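Local coordinates for adhesion and penetration protein autotransporter (Haemophilus influenzae, PDB 3SYJ) that promotes bacterial adherence to and invasion of host cells, self-associates to drive bacterial aggregation, and is a probable serine protease, at residues Ala721-Asn726 with Ala741-Asn746; Gly650-Ser655 with Thr701-Ser706; Ala715-Leu720 with Ser733-Ser738. All blocks are in the same frame, centred on the assembly; numbering follows the deposited sequence.

Interaction 1. Residues Ala721-Asn726 with Ala741-Asn746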
loop_
_atom_site.group_PDB
_atom_site.type_symbol
_atom_site.label_atom_id
_atom_site.label_comp_id
_atom_site.label_asym_id
_atom_site.label_seq_id
_atom_site.Cartn_x
_atom_site.Cartn_y
_atom_site.Cartn_z
ATOM N N ALA A 721 -17.666 8.695 -17.776
ATOM C CA ALA A 721 -17.659 7.909 -16.557
ATOM C C ALA A 721 -16.247 7.830 -16.008
ATOM O O ALA A 721 -15.268 7.823 -16.761
ATOM C CB ALA A 721 -18.200 6.513 -16.819
ATOM N N LYS A 722 -16.159 7.782 -14.685
ATOM C CA LYS A 722 -14.890 7.681 -13.993
ATOM C C LYS A 722 -15.025 6.674 -12.858
ATOM O O LYS A 722 -15.848 6.845 -11.954
ATOM C CB LYS A 722 -14.482 9.048 -13.450
ATOM C CG LYS A 722 -13.188 9.061 -12.663
ATOM C CD LYS A 722 -12.876 10.473 -12.207
ATOM C CE LYS A 722 -11.511 10.576 -11.563
ATOM N NZ LYS A 722 -11.174 12.007 -11.283
ATOM N N LEU A 723 -14.228 5.615 -12.925
ATOM C CA LEU A 723 -14.211 4.600 -11.882
ATOM C C LEU A 723 -13.260 5.018 -10.772
ATOM O O LEU A 723 -12.053 5.118 -10.984
ATOM C CB LEU A 723 -13.791 3.247 -12.456
ATOM C CG LEU A 723 -13.740 2.038 -11.518
ATOM C CD1 LEU A 723 -15.016 1.876 -10.688
ATOM C CD2 LEU A 723 -13.479 0.776 -12.319
ATOM N N ASN A 724 -13.809 5.283 -9.593
ATOM C CA ASN A 724 -12.993 5.607 -8.438
ATOM C C ASN A 724 -12.899 4.384 -7.542
ATOM O O ASN A 724 -13.516 4.329 -6.476
ATOM C CB ASN A 724 -13.582 6.800 -7.685
ATOM C CG ASN A 724 -13.596 8.072 -8.528
ATOM O OD1 ASN A 724 -12.577 8.462 -9.103
ATOM N ND2 ASN A 724 -14.750 8.722 -8.601
ATOM N N GLY A 725 -12.141 3.391 -7.998
ATOM C CA GLY A 725 -12.006 2.132 -7.284
ATOM C C GLY A 725 -11.223 1.110 -8.090
ATOM O O GLY A 725 -10.815 1.381 -9.222
ATOM N N ASN A 726 -11.008 -0.064 -7.499
ATOM C CA ASN A 726 -10.254 -1.139 -8.147
ATOM C C ASN A 726 -11.161 -2.109 -8.899
ATOM O O ASN A 726 -12.358 -2.190 -8.634
ATOM C CB ASN A 726 -9.434 -1.930 -7.121
ATOM C CG ASN A 726 -8.620 -1.039 -6.201
ATOM O OD1 ASN A 726 -7.947 -0.108 -6.641
ATOM N ND2 ASN A 726 -8.672 -1.333 -4.906
ATOM N N ALA A 741 -12.874 7.079 -21.086
ATOM C CA ALA A 741 -13.212 7.019 -19.670
ATOM C C ALA A 741 -11.936 6.995 -18.843
ATOM O O ALA A 741 -10.851 6.759 -19.372
ATOM C CB ALA A 741 -14.067 5.799 -19.368
ATOM N N THR A 742 -12.074 7.234 -17.542
ATOM C CA THR A 742 -10.939 7.263 -16.631
ATOM C C THR A 742 -11.162 6.314 -15.458
ATOM O O THR A 742 -12.288 6.166 -14.979
ATOM C CB THR A 742 -10.712 8.683 -16.088
ATOM O OG1 THR A 742 -10.462 9.567 -17.180
ATOM C CG2 THR A 742 -9.529 8.726 -15.134
ATOM N N GLN A 743 -10.091 5.662 -15.013
ATOM C CA GLN A 743 -10.128 4.897 -13.769
ATOM C C GLN A 743 -9.034 5.335 -12.807
ATOM O O GLN A 743 -7.862 5.367 -13.166
ATOM C CB GLN A 743 -9.998 3.391 -14.011
ATOM C CG GLN A 743 -9.818 2.617 -12.700
ATOM C CD GLN A 743 -9.631 1.123 -12.892
ATOM O OE1 GLN A 743 -9.518 0.634 -14.016
ATOM N NE2 GLN A 743 -9.594 0.388 -11.782
ATOM N N ILE A 744 -9.421 5.676 -11.584
ATOM C CA ILE A 744 -8.444 5.886 -10.532
ATOM C C ILE A 744 -8.502 4.676 -9.620
ATOM O O ILE A 744 -9.341 4.604 -8.718
ATOM C CB ILE A 744 -8.714 7.150 -9.707
ATOM C CG1 ILE A 744 -9.073 8.323 -10.618
ATOM C CG2 ILE A 744 -7.500 7.485 -8.855
ATOM C CD1 ILE A 744 -7.945 8.774 -11.496
ATOM N N GLY A 745 -7.616 3.720 -9.885
ATOM C CA GLY A 745 -7.562 2.474 -9.145
ATOM C C GLY A 745 -6.785 1.413 -9.899
ATOM O O GLY A 745 -6.345 1.641 -11.025
ATOM N N ASN A 746 -6.619 0.246 -9.285
ATOM C CA ASN A 746 -5.836 -0.827 -9.888
ATOM C C ASN A 746 -6.685 -1.907 -10.546
ATOM O O ASN A 746 -7.877 -2.034 -10.268
ATOM C CB ASN A 746 -4.923 -1.462 -8.840
ATOM C CG ASN A 746 -4.071 -0.440 -8.124
ATOM O OD1 ASN A 746 -3.489 0.444 -8.748
ATOM N ND2 ASN A 746 -3.998 -0.549 -6.803
HETATM O O HOH W 1 -13.495 10.306 -17.070
#
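Strand 721-723 pairs in parallel with strand 742-744, one coil of the beta-helix laid against the next. Both segments then run through an Asn-Gly-Asn or Ile-Gly-Asn corner, so the contact takes in one face of the solenoid and the turn out of it. The short strand axes approach to 4.6 Å at an angle of 22°. The backbone N of Leu-723 donates to Thr-742 O, and Leu-723 O accepts Ile-744 N at 2.8 Å. A weaker bond from Thr-742 N to Ala-721 O opens the pairing.

Leu-723 and Gln-743 lie side by side on the inner face, where Leu-723 also packs on Ile-703 and Gln-743 on Phe-735. CD2 of Leu-723 rests 3.9 Å from CD of Gln-743. The Gln-743 CG is anti to the backbone N (chi1 171°), and the chain beyond is extended. Its NE2 reaches Gly-725 O at 3.0 Å, in the plane of that carbonyl. A buried amide thus satisfies a corner carbonyl that the strand pairing does not use.

Lys-722 and Thr-742 occupy the other face. The extended lysine crosses Ile-744 obliquely, and its CE sits tightly, 3.5 Å from CG1 of Ile-744. Asn-724 OD1 lies alongside the same isoleucine, while its ND2 bonds to Asn-704 and Gln-702 of the preceding coil. A water joins Ala-721 O to Thr-742 OG1.

At the corner Asn-726 and Asn-746 each use the amide oxygen to bond the backbone of the following coil. Asn-746 OD1 accepts the N of Asn-765 in the next coil. Likewise, Asn-726 OD1 takes the N-H of Asn-746 at 3.0 Å, nearly straight at 177°, with the donor tilted somewhat from the side-chain carbonyl plane.

Interaction 2. Residues Gly650-Ser655 with Thr701-Ser706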
loop_
_atom_site.group_PDB
_atom_site.type_symbol
_atom_site.label_atom_id
_atom_site.label_comp_id
_atom_site.label_asym_id
_atom_site.label_seq_id
_atom_site.Cartn_x
_atom_site.Cartn_y
_atom_site.Cartn_z
ATOM N N GLY A 650 -20.965 2.389 -4.025
ATOM C CA GLY A 650 -21.137 1.030 -3.544
ATOM C C GLY A 650 -20.241 0.079 -4.313
ATOM O O GLY A 650 -19.710 0.442 -5.364
ATOM N N ASN A 651 -20.072 -1.140 -3.805
ATOM C CA ASN A 651 -19.184 -2.104 -4.444
ATOM C C ASN A 651 -19.955 -3.049 -5.349
ATOM O O ASN A 651 -21.072 -3.445 -5.030
ATOM C CB ASN A 651 -18.387 -2.885 -3.395
ATOM C CG ASN A 651 -17.471 -1.988 -2.572
ATOM O OD1 ASN A 651 -16.827 -1.075 -3.097
ATOM N ND2 ASN A 651 -17.416 -2.243 -1.273
ATOM N N TRP A 652 -19.352 -3.407 -6.475
ATOM C CA TRP A 652 -20.036 -4.194 -7.493
ATOM C C TRP A 652 -19.507 -5.614 -7.536
ATOM O O TRP A 652 -18.301 -5.834 -7.500
ATOM C CB TRP A 652 -19.883 -3.536 -8.876
ATOM C CG TRP A 652 -20.701 -2.277 -9.033
ATOM C CD1 TRP A 652 -20.422 -1.039 -8.511
ATOM C CD2 TRP A 652 -21.937 -2.140 -9.750
ATOM N NE1 TRP A 652 -21.410 -0.149 -8.858
ATOM C CE2 TRP A 652 -22.350 -0.799 -9.618
ATOM C CE3 TRP A 652 -22.731 -3.022 -10.490
ATOM C CZ2 TRP A 652 -23.525 -0.321 -10.196
ATOM C CZ3 TRP A 652 -23.900 -2.546 -11.061
ATOM C CH2 TRP A 652 -24.284 -1.208 -10.912
ATOM N N THR A 653 -20.424 -6.573 -7.607
ATOM C CA THR A 653 -20.072 -7.958 -7.881
ATOM C C THR A 653 -20.904 -8.493 -9.044
ATOM O O THR A 653 -22.121 -8.647 -8.937
ATOM C CB THR A 653 -20.277 -8.860 -6.655
ATOM O OG1 THR A 653 -19.453 -8.396 -5.581
ATOM C CG2 THR A 653 -19.897 -10.294 -6.993
ATOM N N VAL A 654 -20.238 -8.763 -10.158
ATOM C CA VAL A 654 -20.907 -9.263 -11.345
ATOM C C VAL A 654 -20.443 -10.694 -11.580
ATOM O O VAL A 654 -19.242 -10.956 -11.668
ATOM C CB VAL A 654 -20.576 -8.390 -12.563
ATOM C CG1 VAL A 654 -21.479 -8.735 -13.733
ATOM C CG2 VAL A 654 -20.706 -6.923 -12.198
ATOM N N SER A 655 -21.391 -11.621 -11.668
ATOM C CA SER A 655 -21.046 -13.033 -11.704
ATOM C C SER A 655 -21.801 -13.778 -12.800
ATOM O O SER A 655 -22.562 -13.177 -13.557
ATOM C CB SER A 655 -21.294 -13.675 -10.339
ATOM O OG SER A 655 -22.648 -13.552 -9.961
ATOM N N THR A 701 -20.017 10.320 -14.786
ATOM C CA THR A 701 -20.435 9.550 -13.625
ATOM C C THR A 701 -19.264 9.145 -12.732
ATOM O O THR A 701 -18.313 8.510 -13.189
ATOM C CB THR A 701 -21.162 8.283 -14.060
ATOM O OG1 THR A 701 -22.249 8.642 -14.924
ATOM C CG2 THR A 701 -21.680 7.534 -12.847
ATOM N N GLN A 702 -19.332 9.516 -11.461
ATOM C CA GLN A 702 -18.343 9.056 -10.496
ATOM C C GLN A 702 -18.804 7.727 -9.935
ATOM O O GLN A 702 -19.752 7.676 -9.147
ATOM C CB GLN A 702 -18.173 10.057 -9.349
ATOM C CG GLN A 702 -17.842 11.457 -9.787
ATOM C CD GLN A 702 -16.585 11.527 -10.638
ATOM O OE1 GLN A 702 -15.505 11.102 -10.219
ATOM N NE2 GLN A 702 -16.719 12.082 -11.835
ATOM N N ILE A 703 -18.145 6.650 -10.354
ATOM C CA ILE A 703 -18.414 5.323 -9.811
ATOM C C ILE A 703 -17.573 5.131 -8.558
ATOM O O ILE A 703 -16.368 4.884 -8.641
ATOM C CB ILE A 703 -18.064 4.214 -10.822
ATOM C CG1 ILE A 703 -18.768 4.455 -12.164
ATOM C CG2 ILE A 703 -18.417 2.853 -10.256
ATOM C CD1 ILE A 703 -18.078 3.780 -13.347
ATOM N N ASN A 704 -18.207 5.244 -7.396
ATOM C CA ASN A 704 -17.483 5.241 -6.132
ATOM C C ASN A 704 -17.549 3.903 -5.403
ATOM O O ASN A 704 -18.335 3.713 -4.468
ATOM C CB ASN A 704 -17.964 6.393 -5.244
ATOM C CG ASN A 704 -17.676 7.759 -5.863
ATOM O OD1 ASN A 704 -16.699 7.927 -6.596
ATOM N ND2 ASN A 704 -18.532 8.734 -5.576
ATOM N N GLY A 705 -16.706 2.978 -5.842
ATOM C CA GLY A 705 -16.675 1.638 -5.293
ATOM C C GLY A 705 -15.700 0.796 -6.081
ATOM O O GLY A 705 -15.000 1.296 -6.961
ATOM N N SER A 706 -15.647 -0.489 -5.769
ATOM C CA SER A 706 -14.758 -1.384 -6.486
ATOM C C SER A 706 -15.594 -2.335 -7.304
ATOM O O SER A 706 -16.802 -2.432 -7.105
ATOM C CB SER A 706 -13.908 -2.173 -5.501
ATOM O OG SER A 706 -14.757 -2.838 -4.578
HETATM O O HOH W 2 -17.487 2.055 -2.240
#
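Gly-650 and Asn-651 meet Gly-705 and Ser-706 where the chain turns a corner of the beta-helix, and the backbones touch there rather than along whole strands. The CA atoms of Asn-651 and Gly-705 are 4.6 Å apart. From this point strand 651-654 and residues 701-704 lead off in different directions. Two backbone bonds bracket the corner. Gly-650 N donates to Asn-704 O from above the carbonyl plane, and Trp-652 N donates to Ser-706 O at 2.8 Å, almost straight at 170°. Between them the CA of Gly-705 lies 3.3 Å from Gly-650 O. Gly-705 has no side chain, and its CA-H points at that oxygen in a nearly straight CA-H...O contact.

The Asn-651 side chain bridges to the next coil. Its CG is anti to the carbonyl carbon, beside the backbone N (chi1 -63°), which places the amide next to Ser-706. There OD1 accepts the backbone N of Ser-706 at 3.0 Å, with the donor tilted 19° from the amide carbonyl plane. The hydroxyl OG of Ser-706 gives the same oxygen a second, weak bond. A water donates to Asn-704 O and, weakly, to Asn-651 OD1, linking the two sides of the corner.

Trp-652 turns into the solenoid interior. There its ring stacks with Phe-632 of the preceding coil and meets Phe-662, on the next strand along the chain, edge-to-face, so an aromatic cluster forms. Across the contact itself the indole touches little. Ser-706 O lies at the ring edge, near its plane, and Ile-703 CG2 approaches obliquely, 4.5 Å from NE1.

Interaction 3. Residues Ala715-Leu720 with Ser733-Ser738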
loop_
_atom_site.group_PDB
_atom_site.type_symbol
_atom_site.label_atom_id
_atom_site.label_comp_id
_atom_site.label_asym_id
_atom_site.label_seq_id
_atom_site.Cartn_x
_atom_site.Cartn_y
_atom_site.Cartn_z
ATOM N N ALA A 715 -17.672 -6.407 -17.569
ATOM C CA ALA A 715 -17.950 -5.032 -17.167
ATOM C C ALA A 715 -17.301 -4.035 -18.121
ATOM O O ALA A 715 -16.208 -4.266 -18.639
ATOM C CB ALA A 715 -17.510 -4.779 -15.744
ATOM N N ASN A 716 -17.985 -2.919 -18.340
ATOM C CA ASN A 716 -17.560 -1.940 -19.324
ATOM C C ASN A 716 -17.713 -0.522 -18.782
ATOM O O ASN A 716 -18.829 -0.052 -18.576
ATOM C CB ASN A 716 -18.420 -2.103 -20.574
ATOM C CG ASN A 716 -17.624 -1.959 -21.851
ATOM O OD1 ASN A 716 -17.152 -0.866 -22.202
ATOM N ND2 ASN A 716 -17.474 -3.070 -22.568
ATOM N N VAL A 717 -16.598 0.152 -18.528
ATOM C CA VAL A 717 -16.651 1.557 -18.144
ATOM C C VAL A 717 -16.207 2.391 -19.327
ATOM O O VAL A 717 -15.074 2.270 -19.786
ATOM C CB VAL A 717 -15.765 1.873 -16.928
ATOM C CG1 VAL A 717 -15.764 3.371 -16.661
ATOM C CG2 VAL A 717 -16.254 1.123 -15.704
ATOM N N LYS A 718 -17.101 3.236 -19.829
ATOM C CA LYS A 718 -16.832 3.947 -21.074
ATOM C C LYS A 718 -17.377 5.365 -21.063
ATOM O O LYS A 718 -18.299 5.686 -20.308
ATOM C CB LYS A 718 -17.462 3.187 -22.240
ATOM C CG LYS A 718 -18.978 3.226 -22.214
ATOM C CD LYS A 718 -19.599 2.151 -23.071
ATOM C CE LYS A 718 -21.095 2.393 -23.205
ATOM N NZ LYS A 718 -21.784 1.263 -23.883
ATOM N N GLY A 719 -16.810 6.207 -21.917
ATOM C CA GLY A 719 -17.322 7.548 -22.131
ATOM C C GLY A 719 -17.335 8.424 -20.890
ATOM O O GLY A 719 -16.334 8.534 -20.183
ATOM N N LEU A 720 -18.480 9.050 -20.634
ATOM C CA LEU A 720 -18.624 10.012 -19.547
ATOM C C LEU A 720 -18.761 9.306 -18.203
ATOM O O LEU A 720 -19.826 9.303 -17.576
ATOM C CB LEU A 720 -19.827 10.911 -19.809
ATOM C CG LEU A 720 -19.720 11.709 -21.108
ATOM C CD1 LEU A 720 -20.933 12.596 -21.308
ATOM C CD2 LEU A 720 -18.447 12.531 -21.100
ATOM N N SER A 733 -13.765 -13.859 -16.653
ATOM C CA SER A 733 -14.375 -12.531 -16.687
ATOM C C SER A 733 -13.601 -11.553 -17.578
ATOM O O SER A 733 -12.403 -11.723 -17.804
ATOM C CB SER A 733 -14.470 -11.974 -15.275
ATOM O OG SER A 733 -13.188 -11.919 -14.680
ATOM N N GLN A 734 -14.289 -10.528 -18.077
ATOM C CA GLN A 734 -13.668 -9.532 -18.956
ATOM C C GLN A 734 -14.017 -8.105 -18.544
ATOM O O GLN A 734 -15.177 -7.791 -18.284
ATOM C CB GLN A 734 -14.101 -9.745 -20.403
ATOM C CG GLN A 734 -13.843 -11.139 -20.938
ATOM C CD GLN A 734 -13.901 -11.194 -22.455
ATOM O OE1 GLN A 734 -13.763 -10.171 -23.132
ATOM N NE2 GLN A 734 -14.103 -12.390 -22.997
ATOM N N PHE A 735 -13.014 -7.238 -18.495
ATOM C CA PHE A 735 -13.239 -5.835 -18.160
ATOM C C PHE A 735 -12.661 -4.907 -19.215
ATOM O O PHE A 735 -11.515 -5.073 -19.626
ATOM C CB PHE A 735 -12.636 -5.496 -16.801
ATOM C CG PHE A 735 -12.683 -4.028 -16.471
ATOM C CD1 PHE A 735 -13.884 -3.417 -16.137
ATOM C CD2 PHE A 735 -11.529 -3.261 -16.486
ATOM C CE1 PHE A 735 -13.931 -2.065 -15.826
ATOM C CE2 PHE A 735 -11.570 -1.910 -16.176
ATOM C CZ PHE A 735 -12.772 -1.311 -15.847
ATOM N N THR A 736 -13.453 -3.926 -19.638
ATOM C CA THR A 736 -13.015 -2.977 -20.654
ATOM C C THR A 736 -13.162 -1.526 -20.196
ATOM O O THR A 736 -14.233 -1.103 -19.758
ATOM C CB THR A 736 -13.791 -3.151 -21.970
ATOM O OG1 THR A 736 -13.646 -4.494 -22.451
ATOM C CG2 THR A 736 -13.264 -2.190 -23.019
ATOM N N LEU A 737 -12.074 -0.771 -20.291
ATOM C CA LEU A 737 -12.107 0.667 -20.060
ATOM C C LEU A 737 -11.881 1.306 -21.413
ATOM O O LEU A 737 -10.838 1.093 -22.030
ATOM C CB LEU A 737 -11.000 1.083 -19.088
ATOM C CG LEU A 737 -10.995 2.538 -18.609
ATOM C CD1 LEU A 737 -12.172 2.814 -17.682
ATOM C CD2 LEU A 737 -9.691 2.859 -17.905
ATOM N N SER A 738 -12.856 2.074 -21.891
ATOM C CA SER A 738 -12.793 2.576 -23.260
ATOM C C SER A 738 -13.380 3.966 -23.466
ATOM O O SER A 738 -13.882 4.599 -22.539
ATOM C CB SER A 738 -13.491 1.598 -24.211
ATOM O OG SER A 738 -14.896 1.653 -24.052
HETATM O O HOH W 3 -15.598 -6.094 -21.045
#
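Ala-715 and Val-717 pack on Phe-735, and Val-717 also on Leu-737, on the inner face of two parallel beta-helix strands, 715-718 and 734-738. The axes of these short strands lie 4.9 Å apart and diverge by only 6°. Backbone bonds alternate across the pair: Ala-715 N to Gln-734 O, Thr-736 N to Ala-715 O, Val-717 N to Thr-736 O, and Ser-738 N to Val-717 O. The pairing weakens at the end, where Gly-719 N lies 3.4 Å from Ser-738 O in a weak bond.

The inner face is the close-packed side. With CG of Phe-735 anti to its backbone N (chi1 173°), the ring lies beside Ala-715 and Val-717. CB of Ala-715 is in the ring plane at its edge, 3.9 Å from CD1. CG2 of Val-717 also meets the edge, at CE1. The other branch of the valine, CG1, lies beside CD1 of Leu-737 at 3.8 Å; these two side chains point the same way. Ile-703 and Phe-662 of the preceding coil continue this packing around Val-717, and Leu-709 meets both Ala-715 and Phe-735.

The outer face is polar and looser. Asn-716 and Thr-736 lie side by side, with ND2 of Asn-716 3.7 Å from CB of Thr-736, a packing contact. Further along, CB of Lys-718 is 3.5 Å from OG of Ser-738, and the extended remainder of the lysine leads away. A water donates to Ala-715 O at 3.1 Å and is also bonded to OG1 of Thr-736, 2.9 Å away.

The chemistry is therefore divided by face. Apolar contacts join the coils inside, polar side chains and a bridging water occupy the other face, and the regular backbone bonds between them set the spacing of the coils.

In the fold
All three contacts belong to the beta-helix of the passenger domain, away from Ser-218, the probable catalytic serine of the protease domain. Their centres are 10 to 12 Å apart. Interaction 2 leads into interaction 1 through neighbouring strands: Lys-722 N lies 2.7 Å from Thr-701 O, and Asn-724 N 2.8 Å from Ile-703 O, both probable hydrogen bonds. Interactions 1 and 3 join the same two successive coils on adjoining faces, and their segments alternate along the chain. Ala-741 CB packs 3.7 Å from Val-717 O where they meet. Interaction 3 reaches interaction 2 inside the solenoid, with Val-717 CG2 4.0 Å from Ile-703 CD1.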